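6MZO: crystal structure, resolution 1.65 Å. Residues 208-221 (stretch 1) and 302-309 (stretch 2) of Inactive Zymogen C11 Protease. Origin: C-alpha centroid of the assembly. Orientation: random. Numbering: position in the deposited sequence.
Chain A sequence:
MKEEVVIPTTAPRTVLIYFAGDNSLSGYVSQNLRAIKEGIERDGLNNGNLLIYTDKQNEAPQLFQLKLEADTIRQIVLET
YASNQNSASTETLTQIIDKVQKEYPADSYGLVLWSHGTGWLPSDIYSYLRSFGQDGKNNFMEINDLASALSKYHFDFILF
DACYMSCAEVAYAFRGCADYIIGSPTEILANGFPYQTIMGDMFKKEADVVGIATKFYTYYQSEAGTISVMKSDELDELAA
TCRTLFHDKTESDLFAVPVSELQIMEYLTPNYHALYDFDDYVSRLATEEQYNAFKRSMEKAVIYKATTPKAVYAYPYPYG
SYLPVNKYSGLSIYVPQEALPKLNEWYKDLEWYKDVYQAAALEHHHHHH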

# COMPACT_ATOMS: atom_id res chain seq x y z
N ASP A 208 0.85 13.08 -9.72
CA ASP A 208 0.84 13.99 -8.56
C ASP A 208 0.60 13.19 -7.31
O ASP A 208 -0.53 13.11 -6.78
CB ASP A 208 -0.24 15.08 -8.81
CG ASP A 208 -0.25 16.15 -7.79
OD1 ASP A 208 0.57 16.14 -6.84
OD2 ASP A 208 -1.13 17.04 -7.91
N VAL A 209 1.68 12.53 -6.89
CA VAL A 209 1.54 11.60 -5.75
C VAL A 209 1.23 12.33 -4.47
O VAL A 209 0.44 11.80 -3.64
CB VAL A 209 2.83 10.73 -5.61
CG1 VAL A 209 2.94 9.83 -6.88
CG2 VAL A 209 4.09 11.57 -5.34
N VAL A 210 1.75 13.55 -4.30
CA VAL A 210 1.39 14.28 -3.12
C VAL A 210 -0.10 14.71 -3.19
O VAL A 210 -0.78 14.61 -2.21
CB VAL A 210 2.35 15.51 -2.88
CG1 VAL A 210 1.89 16.37 -1.72
CG2 VAL A 210 3.79 14.95 -2.68
N GLY A 211 -0.59 15.12 -4.38
CA GLY A 211 -2.01 15.39 -4.57
C GLY A 211 -2.87 14.23 -4.18
O GLY A 211 -3.87 14.40 -3.51
N ILE A 212 -2.50 13.04 -4.65
CA ILE A 212 -3.31 11.87 -4.33
C ILE A 212 -3.45 11.64 -2.82
O ILE A 212 -4.56 11.47 -2.33
CB ILE A 212 -2.72 10.62 -5.00
CG1 ILE A 212 -2.89 10.71 -6.53
CG2 ILE A 212 -3.40 9.33 -4.45
CD1 ILE A 212 -2.03 9.66 -7.28
N ALA A 213 -2.32 11.78 -2.12
CA ALA A 213 -2.37 11.57 -0.66
C ALA A 213 -3.10 12.70 0.06
O ALA A 213 -3.86 12.46 1.01
CB ALA A 213 -0.96 11.42 -0.17
N THR A 214 -2.93 13.92 -0.43
CA THR A 214 -3.65 15.06 0.18
C THR A 214 -5.17 14.92 -0.01
O THR A 214 -5.94 15.27 0.90
CB THR A 214 -3.19 16.45 -0.33
OG1 THR A 214 -3.55 16.62 -1.71
CG2 THR A 214 -1.70 16.56 -0.19
N LYS A 215 -5.60 14.36 -1.14
CA LYS A 215 -7.00 14.11 -1.34
C LYS A 215 -7.56 13.03 -0.45
O LYS A 215 -8.69 13.14 -0.01
CB LYS A 215 -7.24 13.73 -2.81
CG LYS A 215 -7.62 14.96 -3.68
CD LYS A 215 -6.48 15.98 -3.94
CE LYS A 215 -6.89 17.10 -5.03
NZ LYS A 215 -7.35 16.37 -6.23
N PHE A 216 -6.76 11.99 -0.21
CA PHE A 216 -7.14 10.97 0.74
C PHE A 216 -7.39 11.58 2.15
O PHE A 216 -8.42 11.29 2.79
CB PHE A 216 -6.04 9.89 0.82
CG PHE A 216 -6.36 8.78 1.80
CD1 PHE A 216 -6.19 8.94 3.21
CD2 PHE A 216 -6.83 7.60 1.31
CE1 PHE A 216 -6.47 7.88 4.09
CE2 PHE A 216 -7.07 6.49 2.16
CZ PHE A 216 -6.92 6.65 3.56
N TYR A 217 -6.44 12.41 2.59
CA TYR A 217 -6.61 13.14 3.88
C TYR A 217 -7.81 14.06 3.87
O TYR A 217 -8.64 13.98 4.80
CB TYR A 217 -5.33 13.92 4.24
CG TYR A 217 -5.58 14.72 5.52
CD1 TYR A 217 -5.78 14.03 6.70
CD2 TYR A 217 -5.76 16.10 5.50
CE1 TYR A 217 -6.06 14.73 7.92
CE2 TYR A 217 -6.06 16.81 6.69
CZ TYR A 217 -6.22 16.10 7.87
OH TYR A 217 -6.49 16.81 9.02
N THR A 218 -7.97 14.87 2.80
CA THR A 218 -9.14 15.76 2.75
C THR A 218 -10.45 14.94 2.84
O THR A 218 -11.39 15.32 3.57
CB THR A 218 -9.08 16.58 1.46
OG1 THR A 218 -7.92 17.43 1.57
CG2 THR A 218 -10.33 17.44 1.31
N TYR A 219 -10.52 13.84 2.11
CA TYR A 219 -11.72 13.04 2.15
C TYR A 219 -12.04 12.51 3.55
O TYR A 219 -13.20 12.55 3.98
CB TYR A 219 -11.63 11.87 1.19
CG TYR A 219 -12.88 11.05 1.09
CD1 TYR A 219 -14.00 11.54 0.40
CD2 TYR A 219 -12.95 9.77 1.63
CE1 TYR A 219 -15.15 10.76 0.27
CE2 TYR A 219 -14.08 9.00 1.51
CZ TYR A 219 -15.18 9.50 0.82
OH TYR A 219 -16.31 8.71 0.73
N TYR A 220 -11.00 12.05 4.26
CA TYR A 220 -11.22 11.36 5.54
C TYR A 220 -11.06 12.30 6.74
O TYR A 220 -11.11 11.85 7.92
CB TYR A 220 -10.24 10.17 5.63
CG TYR A 220 -10.75 8.97 4.86
CD1 TYR A 220 -11.90 8.32 5.25
CD2 TYR A 220 -10.06 8.46 3.78
CE1 TYR A 220 -12.40 7.25 4.57
CE2 TYR A 220 -10.55 7.36 3.07
CZ TYR A 220 -11.72 6.75 3.47
OH TYR A 220 -12.20 5.65 2.79
N GLN A 221 -10.84 13.59 6.49
CA GLN A 221 -10.41 14.54 7.55
C GLN A 221 -11.37 14.58 8.73
O GLN A 221 -10.96 14.80 9.88
CB GLN A 221 -10.24 15.97 6.99
CG GLN A 221 -9.74 16.98 8.04
CD GLN A 221 -9.30 18.31 7.44
OE1 GLN A 221 -9.59 18.60 6.27
NE2 GLN A 221 -8.61 19.12 8.24
N VAL A 302 9.98 9.94 3.62
CA VAL A 302 8.53 10.05 3.76
C VAL A 302 8.19 11.51 3.32
O VAL A 302 8.32 12.48 4.13
CB VAL A 302 8.09 9.74 5.14
CG1 VAL A 302 6.53 9.89 5.24
CG2 VAL A 302 8.46 8.27 5.56
N ILE A 303 7.80 11.69 2.06
CA ILE A 303 7.72 13.03 1.51
C ILE A 303 6.42 13.72 1.80
O ILE A 303 6.36 14.96 1.73
CB ILE A 303 8.01 13.10 -0.03
CG1 ILE A 303 6.94 12.29 -0.80
CG2 ILE A 303 9.45 12.64 -0.25
CD1 ILE A 303 6.95 12.69 -2.30
N TYR A 304 5.40 12.92 2.17
CA TYR A 304 4.12 13.47 2.61
C TYR A 304 3.54 12.49 3.58
O TYR A 304 3.62 11.27 3.34
CB TYR A 304 3.18 13.69 1.42
CG TYR A 304 1.82 14.20 1.89
CD1 TYR A 304 1.58 15.56 2.08
CD2 TYR A 304 0.82 13.29 2.23
CE1 TYR A 304 0.36 15.99 2.52
CE2 TYR A 304 -0.46 13.69 2.68
CZ TYR A 304 -0.65 15.04 2.86
OH TYR A 304 -1.87 15.56 3.27
N LYS A 305 2.95 12.99 4.68
CA LYS A 305 2.19 12.13 5.59
C LYS A 305 1.08 12.94 6.22
O LYS A 305 1.18 14.18 6.40
CB LYS A 305 3.06 11.51 6.64
CG LYS A 305 3.58 12.56 7.68
CD LYS A 305 4.31 11.84 8.84
CE LYS A 305 4.72 12.88 9.88
NZ LYS A 305 5.72 13.74 9.27
N ALA A 306 -0.02 12.29 6.52
CA ALA A 306 -1.10 12.97 7.20
C ALA A 306 -1.89 11.97 8.01
O ALA A 306 -2.05 10.81 7.63
CB ALA A 306 -2.00 13.71 6.23
N THR A 307 -2.42 12.45 9.15
CA THR A 307 -3.29 11.62 9.94
C THR A 307 -4.40 12.44 10.63
O THR A 307 -4.21 13.63 11.01
CB THR A 307 -2.51 10.87 11.05
OG1 THR A 307 -3.40 10.04 11.78
CG2 THR A 307 -1.82 11.90 12.05
N THR A 308 -5.53 11.78 10.84
CA THR A 308 -6.60 12.29 11.70
C THR A 308 -6.22 12.04 13.18
O THR A 308 -5.24 11.36 13.44
CB THR A 308 -7.95 11.59 11.34
OG1 THR A 308 -7.75 10.18 11.33
CG2 THR A 308 -8.45 12.01 9.93
N PRO A 309 -7.03 12.55 14.13
CA PRO A 309 -6.73 12.30 15.54
C PRO A 309 -6.78 10.81 15.93
O PRO A 309 -5.94 10.38 16.73
CB PRO A 309 -7.80 13.10 16.26
CG PRO A 309 -8.18 14.15 15.33
CD PRO A 309 -8.17 13.46 13.99

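What holds the helix against the strand? Apolar packing does, for no hydrogen bond crosses between the two stretches. The axes of the helix and of strand 302-307 run nearly parallel, 6° apart and 8.7 Å at closest approach, so both stretches advance in the same direction, Val-210 lying beside Tyr-304, Tyr-217 beside Ala-306 and Gln-221 beside Thr-308. Near the start, Ile-303 reaches the helix with its CD1, which lies 3.9 Å from Val-210 CG2 and 4.3 Å from Val-209 CG2.

Where do the aromatic rings fit? Tyr-304, with the largest area covered by the other stretch, brings its ring up to Val-210, Ala-213 and Thr-214, about a turn of helix. Its CD1 is 3.9 Å from Val-210 CG1, its CD2 3.5 Å from Ala-213 CB, and its CE1 3.5 Å from Thr-214 CG2. Tyr-217 returns the favour from the helix: its CG sits 3.8 Å from Ala-306 CB, and the CA-to-CB bonds of both residues point toward the other stretch. The two tyrosines also meet, Tyr-217 CB lying 3.9 Å from Tyr-304 OH.

What happens where polar atoms come close? They meet carbon. Thr-308 CG2 approaches Tyr-220 O to 3.3 Å and Gln-221 O to 3.8 Å, while Tyr-217 CE1 lies 3.8 Å from Thr-307 O. These are van der Waals contacts that close the far end of the interface.

Where, then, do the polar side chains bond? Partly within their own stretches, and partly elsewhere in the structure. Asp-208 caps the helix by accepting from Gly-211 N at OD1, 2.9 Å away. Thr-214 OG1 donates to Gly-211 O at 2.9 Å, which ties its hydroxyl back to the helix while its methyl packs on Tyr-304. On the strand side, Thr-307 points its CA-to-CB bond away from the helix, and its OG1 donates to Thr-308 O at 2.8 Å.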